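Local atomic coordinates of IS607 family transposase IS1535 (Mycobacterium tuberculosis, PDB entry 6DGB), a protein that probably binds DNA and exchanges DNA strands as an IS607-family serine transposase, the present chain being its C-terminal catalytic domain. Residues V21-L24 with T25-T29; F76-E79 with H80-A84; I109-L112 with T113-A117; G124-N127 with R128-A132; R131-T134 with E135-E139. All coordinates share one frame; numbering follows the deposited sequence.

Contact 1 of 5, residues V21-L24 with T25-T29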
loop_
_atom_site.group_PDB
_atom_site.type_symbol
_atom_site.label_atom_id
_atom_site.label_comp_id
_atom_site.label_asym_id
_atom_site.label_seq_id
_atom_site.Cartn_x
_atom_site.Cartn_y
_atom_site.Cartn_z
ATOM N N VAL A 21 3.437 -5.523 -21.643
ATOM C CA VAL A 21 2.769 -6.644 -22.314
ATOM C C VAL A 21 3.799 -7.500 -23.058
ATOM O O VAL A 21 3.727 -8.724 -22.980
ATOM C CB VAL A 21 1.624 -6.147 -23.248
ATOM C CG1 VAL A 21 1.020 -7.273 -24.091
ATOM C CG2 VAL A 21 0.535 -5.458 -22.447
ATOM N N ALA A 22 4.770 -6.861 -23.743
ATOM C CA ALA A 22 5.813 -7.558 -24.497
ATOM C C ALA A 22 6.723 -8.385 -23.572
ATOM O O ALA A 22 6.865 -9.599 -23.777
ATOM C CB ALA A 22 6.623 -6.575 -25.332
ATOM N N ARG A 23 7.285 -7.748 -22.525
ATOM C CA ARG A 23 8.122 -8.453 -21.559
ATOM C C ARG A 23 7.316 -9.591 -20.866
ATOM O O ARG A 23 7.831 -10.709 -20.805
ATOM C CB ARG A 23 8.811 -7.471 -20.590
ATOM C CG ARG A 23 9.571 -8.111 -19.401
ATOM C CD ARG A 23 10.806 -8.938 -19.776
ATOM N NE ARG A 23 10.959 -10.093 -18.885
ATOM C CZ ARG A 23 11.177 -11.341 -19.292
ATOM N NH1 ARG A 23 11.322 -11.611 -20.587
ATOM N NH2 ARG A 23 11.274 -12.329 -18.407
ATOM N N LEU A 24 6.024 -9.345 -20.496
ATOM C CA LEU A 24 5.119 -10.333 -19.870
ATOM C C LEU A 24 4.778 -11.560 -20.720
ATOM O O LEU A 24 4.640 -12.653 -20.166
ATOM C CB LEU A 24 3.822 -9.694 -19.380
ATOM C CG LEU A 24 3.913 -8.822 -18.118
ATOM C CD1 LEU A 24 2.558 -8.396 -17.674
ATOM C CD2 LEU A 24 4.625 -9.521 -17.000
ATOM N N THR A 25 4.603 -11.388 -22.049
ATOM C CA THR A 25 4.316 -12.519 -22.927
ATOM C C THR A 25 5.581 -13.252 -23.254
ATOM O O THR A 25 5.521 -14.455 -23.496
ATOM C CB THR A 25 3.497 -12.154 -24.154
ATOM O OG1 THR A 25 3.835 -10.841 -24.580
ATOM C CG2 THR A 25 2.008 -12.277 -23.904
ATOM N N ALA A 26 6.740 -12.555 -23.215
ATOM C CA ALA A 26 8.035 -13.201 -23.422
ATOM C C ALA A 26 8.232 -14.143 -22.232
ATOM O O ALA A 26 8.626 -15.299 -22.426
ATOM C CB ALA A 26 9.148 -12.170 -23.469
ATOM N N TRP A 27 7.870 -13.662 -21.013
ATOM C CA TRP A 27 7.945 -14.412 -19.760
ATOM C C TRP A 27 7.098 -15.675 -19.892
ATOM O O TRP A 27 7.640 -16.768 -19.767
ATOM C CB TRP A 27 7.495 -13.537 -18.575
ATOM C CG TRP A 27 7.657 -14.169 -17.222
ATOM C CD1 TRP A 27 8.657 -13.941 -16.320
ATOM C CD2 TRP A 27 6.744 -15.072 -16.587
ATOM N NE1 TRP A 27 8.436 -14.671 -15.173
ATOM C CE2 TRP A 27 7.270 -15.376 -15.314
ATOM C CE3 TRP A 27 5.530 -15.671 -16.981
ATOM C CZ2 TRP A 27 6.642 -16.273 -14.450
ATOM C CZ3 TRP A 27 4.910 -16.560 -16.127
ATOM C CH2 TRP A 27 5.453 -16.842 -14.874
ATOM N N ALA A 28 5.809 -15.534 -20.237
ATOM C CA ALA A 28 4.882 -16.646 -20.398
ATOM C C ALA A 28 5.283 -17.677 -21.442
ATOM O O ALA A 28 5.157 -18.855 -21.136
ATOM C CB ALA A 28 3.485 -16.133 -20.680
ATOM N N THR A 29 5.743 -17.261 -22.658
ATOM C CA THR A 29 6.132 -18.177 -23.743
ATOM C C THR A 29 7.401 -18.972 -23.439
ATOM O O THR A 29 7.537 -20.096 -23.934
ATOM C CB THR A 29 6.240 -17.490 -25.125
ATOM O OG1 THR A 29 7.293 -16.536 -25.140
ATOM C CG2 THR A 29 4.942 -16.857 -25.589
#
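Arg23 reaches forward by one helical turn to lie against Trp27. The two flat groups are strongly tilted, with 69° between the guanidinium and indole planes. Arg23 NH2 comes to the edge of the indole, near the ring plane, and stands 3.7 Å from Trp27 CD1. One face of the guanidinium is covered by Trp27 CB. The other terminal nitrogen, Arg23 NH1, lies 3.7 Å from Ala26 CB. The arginine chain starts with CG opposite its backbone N (chi1 172°) and then bends at chi2 and chi3, which carries the charged end along the helix. The indole is also engaged by Arg31, in a cation-pi contact. Glu30 gives Arg23 a long, weak ion pair.

Both residues belong to helix 14-30, which connects strands 3-8 and 37-42 in a beta-alpha-beta unit of the resolvase-type catalytic domain. Leu24 and Trp27 pack on the sheet, where both touch Val66, and Leu24 also touches Leu4.

Another part of the helix surface carries Thr25. Val21 O takes two bonds from this one residue, at 3.0 Å from Thr25 N and at 2.7 Å from Thr25 OG1. The two donors approach from opposite faces of the carbonyl plane, and the hydroxyl bond ties the side chain back to the preceding turn. Trp27 N bonds to Arg23 O at 3.0 Å.

Contact 2 of 5, residues F76-E79 with H80-A84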
loop_
_atom_site.group_PDB
_atom_site.type_symbol
_atom_site.label_atom_id
_atom_site.label_comp_id
_atom_site.label_asym_id
_atom_site.label_seq_id
_atom_site.Cartn_x
_atom_site.Cartn_y
_atom_site.Cartn_z
ATOM N N PHE A 76 3.374 0.886 -2.674
ATOM C CA PHE A 76 3.421 0.480 -1.253
ATOM C C PHE A 76 2.430 -0.667 -0.943
ATOM O O PHE A 76 1.339 -0.740 -1.541
ATOM C CB PHE A 76 3.170 1.671 -0.272
ATOM C CG PHE A 76 3.996 2.911 -0.530
ATOM C CD1 PHE A 76 5.358 2.934 -0.244
ATOM C CD2 PHE A 76 3.427 4.038 -1.117
ATOM C CE1 PHE A 76 6.139 4.060 -0.557
ATOM C CE2 PHE A 76 4.205 5.165 -1.417
ATOM C CZ PHE A 76 5.554 5.165 -1.139
ATOM N N GLY A 77 2.842 -1.533 -0.011
ATOM C CA GLY A 77 2.048 -2.639 0.530
ATOM C C GLY A 77 2.124 -4.013 -0.107
ATOM O O GLY A 77 1.442 -4.931 0.368
ATOM N N VAL A 78 2.965 -4.179 -1.168
ATOM C CA VAL A 78 3.098 -5.440 -1.927
ATOM C C VAL A 78 3.421 -6.630 -1.012
ATOM O O VAL A 78 2.792 -7.678 -1.153
ATOM C CB VAL A 78 4.053 -5.330 -3.140
ATOM C CG1 VAL A 78 4.380 -6.694 -3.729
ATOM C CG2 VAL A 78 3.455 -4.431 -4.200
ATOM N N GLU A 79 4.330 -6.445 -0.047
ATOM C CA GLU A 79 4.691 -7.492 0.910
ATOM C C GLU A 79 3.468 -8.043 1.693
ATOM O O GLU A 79 3.405 -9.254 1.962
ATOM C CB GLU A 79 5.820 -7.026 1.852
ATOM C CG GLU A 79 5.573 -5.691 2.555
ATOM C CD GLU A 79 6.460 -5.390 3.754
ATOM O OE1 GLU A 79 7.694 -5.593 3.661
ATOM O OE2 GLU A 79 5.919 -4.913 4.779
ATOM N N HIS A 80 2.476 -7.153 1.989
ATOM C CA HIS A 80 1.239 -7.485 2.709
ATOM C C HIS A 80 0.240 -8.210 1.827
ATOM O O HIS A 80 -0.429 -9.128 2.298
ATOM C CB HIS A 80 0.629 -6.243 3.383
ATOM C CG HIS A 80 1.564 -5.576 4.350
ATOM N ND1 HIS A 80 2.120 -6.271 5.416
ATOM C CD2 HIS A 80 2.048 -4.311 4.354
ATOM C CE1 HIS A 80 2.910 -5.408 6.034
ATOM N NE2 HIS A 80 2.915 -4.221 5.419
ATOM N N LEU A 81 0.151 -7.810 0.531
ATOM C CA LEU A 81 -0.688 -8.474 -0.469
ATOM C C LEU A 81 -0.192 -9.907 -0.640
ATOM O O LEU A 81 -1.011 -10.827 -0.607
ATOM C CB LEU A 81 -0.618 -7.767 -1.823
ATOM C CG LEU A 81 -1.550 -6.589 -2.058
ATOM C CD1 LEU A 81 -1.350 -6.032 -3.456
ATOM C CD2 LEU A 81 -3.001 -6.985 -1.880
ATOM N N GLU A 82 1.158 -10.094 -0.769
ATOM C CA GLU A 82 1.830 -11.398 -0.908
ATOM C C GLU A 82 1.518 -12.275 0.283
ATOM O O GLU A 82 1.223 -13.461 0.089
ATOM C CB GLU A 82 3.358 -11.258 -1.069
ATOM C CG GLU A 82 3.816 -10.806 -2.442
ATOM C CD GLU A 82 5.311 -10.588 -2.557
ATOM O OE1 GLU A 82 5.789 -9.513 -2.131
ATOM O OE2 GLU A 82 6.002 -11.479 -3.101
ATOM N N ALA A 83 1.534 -11.677 1.504
ATOM C CA ALA A 83 1.213 -12.361 2.746
ATOM C C ALA A 83 -0.235 -12.834 2.754
ATOM O O ALA A 83 -0.477 -14.002 3.016
ATOM C CB ALA A 83 1.482 -11.456 3.937
ATOM N N ALA A 84 -1.187 -11.956 2.421
ATOM C CA ALA A 84 -2.609 -12.311 2.355
ATOM C C ALA A 84 -2.858 -13.437 1.320
ATOM O O ALA A 84 -3.571 -14.394 1.627
ATOM C CB ALA A 84 -3.433 -11.080 2.003
#
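Glu79 lies over one face of the His80 imidazole. Its CG is 4.2 Å from the centroid of the His80 ring, close to the ring normal, in a CH-pi contact. The carboxylate stands almost upright on the ring, with 88° between the planes. Glu79 OE2 comes within 3.1 Å of His80 NE2, but the angle is too poor for a hydrogen bond. Glu79 CG sits between the backbone N and the carbonyl carbon (chi1 52°), and this brings the chain alongside the histidine. Gly77 O approaches the ring obliquely.

Gly77 is the N-cap residue and has a positive phi. Its O accepts two backbone bonds, from Leu81 N at 3.2 Å and from His80 N at 2.9 Å. The first donor lies in the carbonyl plane and the second well above it. One turn on, Val78 CG1 touches Glu82 OE1 at 3.5 Å. That oxygen has a stronger partner in Arg70, through a salt bridge.

The second subunit lies alongside. Its His80 packs on Leu81, and its Arg50 packs on His80. Within the chain, the segment forms the start of helix 78-86, the crossover between strands 64-67 and 91-94.

Contact 3 of 5, residues I109-L112 with T113-A117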
loop_
_atom_site.group_PDB
_atom_site.type_symbol
_atom_site.label_atom_id
_atom_site.label_comp_id
_atom_site.label_asym_id
_atom_site.label_seq_id
_atom_site.Cartn_x
_atom_site.Cartn_y
_atom_site.Cartn_z
ATOM N N ILE A 109 3.634 13.648 -6.150
ATOM C CA ILE A 109 2.610 14.694 -6.170
ATOM C C ILE A 109 1.271 14.149 -5.653
ATOM O O ILE A 109 0.701 14.790 -4.779
ATOM C CB ILE A 109 2.504 15.405 -7.550
ATOM C CG1 ILE A 109 3.859 16.052 -7.929
ATOM C CG2 ILE A 109 1.374 16.453 -7.556
ATOM C CD1 ILE A 109 4.054 16.380 -9.346
ATOM N N GLU A 110 0.765 12.991 -6.154
ATOM C CA GLU A 110 -0.523 12.454 -5.674
ATOM C C GLU A 110 -0.490 12.073 -4.179
ATOM O O GLU A 110 -1.519 12.204 -3.514
ATOM C CB GLU A 110 -1.092 11.319 -6.549
ATOM C CG GLU A 110 -0.414 9.957 -6.437
ATOM C CD GLU A 110 -0.627 8.996 -7.603
ATOM O OE1 GLU A 110 -0.306 9.364 -8.758
ATOM O OE2 GLU A 110 -1.051 7.846 -7.349
ATOM N N VAL A 111 0.696 11.700 -3.639
ATOM C CA VAL A 111 0.903 11.390 -2.216
ATOM C C VAL A 111 0.793 12.676 -1.405
ATOM O O VAL A 111 -0.004 12.741 -0.465
ATOM C CB VAL A 111 2.262 10.658 -1.959
ATOM C CG1 VAL A 111 2.748 10.826 -0.521
ATOM C CG2 VAL A 111 2.169 9.182 -2.299
ATOM N N LEU A 112 1.624 13.672 -1.742
ATOM C CA LEU A 112 1.658 14.958 -1.076
ATOM C C LEU A 112 0.329 15.690 -1.176
ATOM O O LEU A 112 -0.055 16.303 -0.188
ATOM C CB LEU A 112 2.794 15.824 -1.621
ATOM C CG LEU A 112 4.169 15.630 -1.007
ATOM C CD1 LEU A 112 5.262 15.962 -2.025
ATOM C CD2 LEU A 112 4.322 16.475 0.279
ATOM N N THR A 113 -0.402 15.587 -2.317
ATOM C CA THR A 113 -1.715 16.226 -2.459
ATOM C C THR A 113 -2.668 15.694 -1.380
ATOM O O THR A 113 -3.173 16.486 -0.586
ATOM C CB THR A 113 -2.293 16.100 -3.886
ATOM O OG1 THR A 113 -1.426 16.764 -4.803
ATOM C CG2 THR A 113 -3.685 16.722 -4.014
ATOM N N GLY A 114 -2.855 14.370 -1.338
ATOM C CA GLY A 114 -3.740 13.683 -0.397
ATOM C C GLY A 114 -3.403 13.891 1.062
ATOM O O GLY A 114 -4.302 14.044 1.896
ATOM N N MET A 115 -2.097 13.922 1.361
ATOM C CA MET A 115 -1.565 14.145 2.692
ATOM C C MET A 115 -1.723 15.612 3.093
ATOM O O MET A 115 -1.993 15.875 4.260
ATOM C CB MET A 115 -0.122 13.652 2.778
ATOM C CG MET A 115 0.005 12.112 2.685
ATOM S SD MET A 115 1.622 11.473 3.243
ATOM C CE MET A 115 1.207 9.798 3.634
ATOM N N CYS A 116 -1.644 16.556 2.121
ATOM C CA CYS A 116 -1.861 18.012 2.311
ATOM C C CYS A 116 -3.341 18.281 2.526
ATOM O O CYS A 116 -3.692 19.165 3.300
ATOM C CB CYS A 116 -1.352 18.818 1.114
ATOM S SG CYS A 116 0.432 19.126 1.103
ATOM N N ALA A 117 -4.200 17.581 1.762
ATOM C CA ALA A 117 -5.643 17.720 1.848
ATOM C C ALA A 117 -6.080 17.375 3.271
ATOM O O ALA A 117 -6.742 18.186 3.901
ATOM C CB ALA A 117 -6.325 16.815 0.835
#
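Thr113 spends both of its donors on Ile109 O. The backbone N is 2.8 Å from Ile109 O and approaches nearly in line with the carbonyl. Thr113 OG1, at 2.9 Å from Ile109 O, comes from above the carbonyl plane, 46° out of it. The hydroxyl can fold back in this way because OG1 sits beside the backbone N (chi1 -62°). Next to this pair of hydrogen bonds, Ile109 CG2 lies 3.9 Å from Thr113 OG1.

The next carbonyls follow the alpha-helical pattern. Gly114 N makes a weak bond of 3.3 Å to Glu110 O. Met115 N bonds to Val111 O at 3.0 Å, and Cys116 N to Leu112 O at 2.8 Å.

All of this belongs to helix 104-120. In the serine recombinase family, a long helix after the catalytic sheet commonly serves in dimerisation, and the packing here fits that role. Val111 and Leu112 each meet their own counterparts in the second subunit, and Met115 packs on Met108 of that subunit.

Val111 CG1 touches Met115 SD at 4.0 Å, the two chains running side by side. Glu110 points away from the following turn, and its OE2 is hydrogen-bonded to Ser44 OG.

Contact 4 of 5, residues G124-N127 with R128-A132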
loop_
_atom_site.group_PDB
_atom_site.type_symbol
_atom_site.label_atom_id
_atom_site.label_comp_id
_atom_site.label_asym_id
_atom_site.label_seq_id
_atom_site.Cartn_x
_atom_site.Cartn_y
_atom_site.Cartn_z
ATOM N N GLY A 124 -6.397 24.147 -2.574
ATOM C CA GLY A 124 -5.005 24.343 -2.970
ATOM C C GLY A 124 -4.035 23.236 -2.592
ATOM O O GLY A 124 -2.831 23.423 -2.750
ATOM N N ALA A 125 -4.524 22.067 -2.127
ATOM C CA ALA A 125 -3.684 20.938 -1.698
ATOM C C ALA A 125 -2.672 20.449 -2.766
ATOM O O ALA A 125 -1.561 20.025 -2.414
ATOM C CB ALA A 125 -4.551 19.785 -1.195
ATOM N N ARG A 126 -3.050 20.514 -4.051
ATOM C CA ARG A 126 -2.174 20.123 -5.150
ATOM C C ARG A 126 -1.101 21.203 -5.421
ATOM O O ARG A 126 0.042 20.872 -5.736
ATOM C CB ARG A 126 -2.974 19.790 -6.412
ATOM C CG ARG A 126 -2.091 19.150 -7.462
ATOM C CD ARG A 126 -2.838 18.432 -8.541
ATOM N NE ARG A 126 -2.070 17.275 -8.983
ATOM C CZ ARG A 126 -1.247 17.257 -10.025
ATOM N NH1 ARG A 126 -1.080 18.344 -10.770
ATOM N NH2 ARG A 126 -0.591 16.143 -10.335
ATOM N N ASN A 127 -1.459 22.484 -5.249
ATOM C CA ASN A 127 -0.510 23.579 -5.397
ATOM C C ASN A 127 0.581 23.499 -4.314
ATOM O O ASN A 127 1.742 23.738 -4.629
ATOM C CB ASN A 127 -1.233 24.922 -5.390
ATOM C CG ASN A 127 -2.107 25.151 -6.611
ATOM O OD1 ASN A 127 -1.835 24.663 -7.730
ATOM N ND2 ASN A 127 -3.165 25.928 -6.423
ATOM N N ARG A 128 0.218 23.077 -3.073
ATOM C CA ARG A 128 1.121 22.851 -1.933
ATOM C C ARG A 128 2.076 21.718 -2.314
ATOM O O ARG A 128 3.282 21.925 -2.286
ATOM C CB ARG A 128 0.344 22.440 -0.663
ATOM C CG ARG A 128 -0.565 23.492 -0.069
ATOM C CD ARG A 128 -1.346 22.889 1.082
ATOM N NE ARG A 128 -2.212 23.872 1.723
ATOM C CZ ARG A 128 -1.858 24.606 2.776
ATOM N NH1 ARG A 128 -0.651 24.468 3.315
ATOM N NH2 ARG A 128 -2.710 25.473 3.308
ATOM N N ALA A 129 1.534 20.541 -2.706
ATOM C CA ALA A 129 2.279 19.372 -3.176
ATOM C C ALA A 129 3.257 19.721 -4.310
ATOM O O ALA A 129 4.345 19.147 -4.361
ATOM C CB ALA A 129 1.310 18.314 -3.664
ATOM N N MET A 130 2.870 20.647 -5.217
ATOM C CA MET A 130 3.679 21.087 -6.365
ATOM C C MET A 130 4.910 21.889 -5.946
ATOM O O MET A 130 5.981 21.677 -6.506
ATOM C CB MET A 130 2.840 21.912 -7.349
ATOM C CG MET A 130 1.734 21.135 -8.049
ATOM S SD MET A 130 2.253 19.734 -9.040
ATOM C CE MET A 130 3.038 20.583 -10.429
ATOM N N ARG A 131 4.753 22.821 -4.988
ATOM C CA ARG A 131 5.852 23.636 -4.458
ATOM C C ARG A 131 6.791 22.740 -3.635
ATOM O O ARG A 131 7.996 22.995 -3.572
ATOM C CB ARG A 131 5.334 24.750 -3.544
ATOM C CG ARG A 131 4.458 25.819 -4.190
ATOM C CD ARG A 131 3.836 26.779 -3.166
ATOM N NE ARG A 131 3.486 26.109 -1.905
ATOM C CZ ARG A 131 2.401 26.351 -1.168
ATOM N NH1 ARG A 131 1.493 27.233 -1.577
ATOM N NH2 ARG A 131 2.200 25.686 -0.034
ATOM N N ALA A 132 6.222 21.702 -2.985
ATOM C CA ALA A 132 6.937 20.731 -2.156
ATOM C C ALA A 132 7.826 19.828 -2.992
ATOM O O ALA A 132 9.005 19.716 -2.657
ATOM C CB ALA A 132 5.964 19.896 -1.339
#
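Arg131 folds its side chain over the carbonyl of Asn127, one turn earlier in the helix. Its CB is 3.9 Å from Asn127 O. CG comes closer, at 3.4 Å from Asn127 O. CD and NE pass the same oxygen at longer range, and a bend at chi3 (-35°) turns the chain there. The guanidinium then has Asn127 O over one face. Arg128 CA also lies above the plane of the group, displaced toward its rim. At the tip, NH2 is hydrogen-bonded to Glu135 O of the second subunit, so the arginine ties this helix to the dimer partner. The same Asn127 O accepts a backbone bond from Arg131 N at 3.2 Å.

Arg128 behaves differently. Its chain is extended, and its first carbons follow the preceding turn, with CB 3.5 Å from Ala125 O and CG 3.5 Å from Gly124 O. Arg128 also packs on Lys137 of the second subunit. Gly124, with positive phi, is the N-cap, and its O accepts from Arg128 N at 3.1 Å. Met130 SD lies over a face of the Arg126 guanidinium, though Met130 CG and Arg126 O are modelled too close, so the detail here is doubtful.

The contact forms the first turns of helix 125-135. This helix follows helix 104-120 in the chain and packs back on it, with Ala129 against Leu112 and Arg126 against Ile109.

Contact 5 of 5, residues R131-T134 with E135-E139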
loop_
_atom_site.group_PDB
_atom_site.type_symbol
_atom_site.label_atom_id
_atom_site.label_comp_id
_atom_site.label_asym_id
_atom_site.label_seq_id
_atom_site.Cartn_x
_atom_site.Cartn_y
_atom_site.Cartn_z
ATOM N N ARG A 131 4.753 22.821 -4.988
ATOM C CA ARG A 131 5.852 23.636 -4.458
ATOM C C ARG A 131 6.791 22.740 -3.635
ATOM O O ARG A 131 7.996 22.995 -3.572
ATOM C CB ARG A 131 5.334 24.750 -3.544
ATOM C CG ARG A 131 4.458 25.819 -4.190
ATOM C CD ARG A 131 3.836 26.779 -3.166
ATOM N NE ARG A 131 3.486 26.109 -1.905
ATOM C CZ ARG A 131 2.401 26.351 -1.168
ATOM N NH1 ARG A 131 1.493 27.233 -1.577
ATOM N NH2 ARG A 131 2.200 25.686 -0.034
ATOM N N ALA A 132 6.222 21.702 -2.985
ATOM C CA ALA A 132 6.937 20.731 -2.156
ATOM C C ALA A 132 7.826 19.828 -2.992
ATOM O O ALA A 132 9.005 19.716 -2.657
ATOM C CB ALA A 132 5.964 19.896 -1.339
ATOM N N VAL A 133 7.281 19.199 -4.079
ATOM C CA VAL A 133 8.022 18.327 -5.003
ATOM C C VAL A 133 9.158 19.136 -5.641
ATOM O O VAL A 133 10.238 18.605 -5.892
ATOM C CB VAL A 133 7.071 17.630 -6.026
ATOM C CG1 VAL A 133 7.761 17.285 -7.347
ATOM C CG2 VAL A 133 6.448 16.388 -5.407
ATOM N N THR A 134 8.925 20.448 -5.789
ATOM C CA THR A 134 9.854 21.419 -6.347
ATOM C C THR A 134 11.016 21.682 -5.362
ATOM O O THR A 134 12.161 21.596 -5.793
ATOM C CB THR A 134 9.062 22.659 -6.807
ATOM O OG1 THR A 134 8.356 22.330 -8.019
ATOM C CG2 THR A 134 9.927 23.910 -6.988
ATOM N N GLU A 135 10.734 21.958 -4.061
ATOM C CA GLU A 135 11.767 22.212 -3.033
ATOM C C GLU A 135 12.692 20.999 -2.771
ATOM O O GLU A 135 13.831 21.168 -2.302
ATOM C CB GLU A 135 11.158 22.744 -1.720
ATOM C CG GLU A 135 12.157 23.494 -0.827
ATOM C CD GLU A 135 12.605 24.905 -1.190
ATOM O OE1 GLU A 135 12.853 25.175 -2.388
ATOM O OE2 GLU A 135 12.802 25.717 -0.256
ATOM N N ALA A 136 12.206 19.796 -3.117
ATOM C CA ALA A 136 12.905 18.528 -2.988
ATOM C C ALA A 136 13.504 18.149 -4.337
ATOM O O ALA A 136 13.222 17.071 -4.867
ATOM C CB ALA A 136 11.934 17.457 -2.518
ATOM N N LYS A 137 14.314 19.066 -4.906
ATOM C CA LYS A 137 15.010 18.905 -6.189
ATOM C C LYS A 137 16.399 19.581 -6.205
ATOM O O LYS A 137 17.213 19.259 -7.077
ATOM C CB LYS A 137 14.148 19.418 -7.362
ATOM C CG LYS A 137 13.046 18.469 -7.815
ATOM C CD LYS A 137 12.491 18.898 -9.152
ATOM C CE LYS A 137 11.144 18.278 -9.428
ATOM N NZ LYS A 137 10.593 18.758 -10.725
ATOM N N ARG A 138 16.674 20.487 -5.237
ATOM C CA ARG A 138 17.923 21.261 -5.145
ATOM C C ARG A 138 19.107 20.575 -4.397
ATOM O O ARG A 138 20.164 20.364 -5.014
ATOM C CB ARG A 138 17.676 22.676 -4.562
ATOM C CG ARG A 138 16.616 22.798 -3.473
ATOM C CD ARG A 138 16.083 24.208 -3.465
ATOM N NE ARG A 138 15.781 24.695 -2.118
ATOM C CZ ARG A 138 16.649 25.333 -1.336
ATOM N NH1 ARG A 138 17.892 25.554 -1.751
ATOM N NH2 ARG A 138 16.280 25.759 -0.135
ATOM N N GLU A 139 18.956 20.314 -3.066
ATOM C CA GLU A 139 19.948 19.726 -2.138
ATOM C C GLU A 139 21.165 20.637 -1.920
ATOM O O GLU A 139 22.111 20.638 -2.706
ATOM C CB GLU A 139 20.367 18.294 -2.521
#
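Val133 and Lys137 meet through their aliphatic parts at the end of the helix. Lys137 runs extended past the last turn, its CG 3.4 Å from Val133 O and its CE 4.1 Å from Val133 CG1. The close-packed side is formed by Ala132, Val133 and Ala136. Val133 is also held from outside, by Met108, Ile109 and Leu112 of helix 104-120. The last helical bonds run from Glu135 N to Arg131 O at 3.0 Å and from Ala136 N to Ala132 O at 3.2 Å.

This is the C-terminal end of helix 125-135, the last helix of the catalytic domain. Ala136 is the first residue to leave helical backbone angles, with psi at 55°. Beyond it the chain continues as a loop along the second subunit, where Lys137 packs on Tyr120 of that subunit.

Thr134 and Arg138 lie on the more open side, though Arg138 also packs on Arg131 of the second subunit. Thr134 OG1 is hydrogen-bonded back to Met130 O. Arg138 NE pairs with Glu135 OE1 at 3.0 Å in a salt bridge whose hydrogen bond is weak. A second weak bond links Arg138 NH2 and Glu135 OE2 at 3.5 Å. Glu135 bends at chi2 (75°) toward this partner.

Contacts 1 and 2 lie on two different crossover helices of the sheet domain, with centres about 23 Å apart and no touch. Contacts 3, 4 and 5 group together on the last two helices. Contact 2 comes near this group, its nearest atoms about 5 Å from those of contact 3, without touching. Contact 1 is far from it, about 35 Å from contact 3 between centres, on the opposite side of the chain's centre. Contacts 3 and 4 touch, with Thr113 OG1 3.3 Å from Ala129 CB. Contacts 3 and 5 meet through Leu112 CD1 and Val133 CG2, 3.6 Å apart. Contacts 4 and 5 share Arg131 and Ala132. Contacts 2 to 5 all reach the second subunit, unlike contact 1.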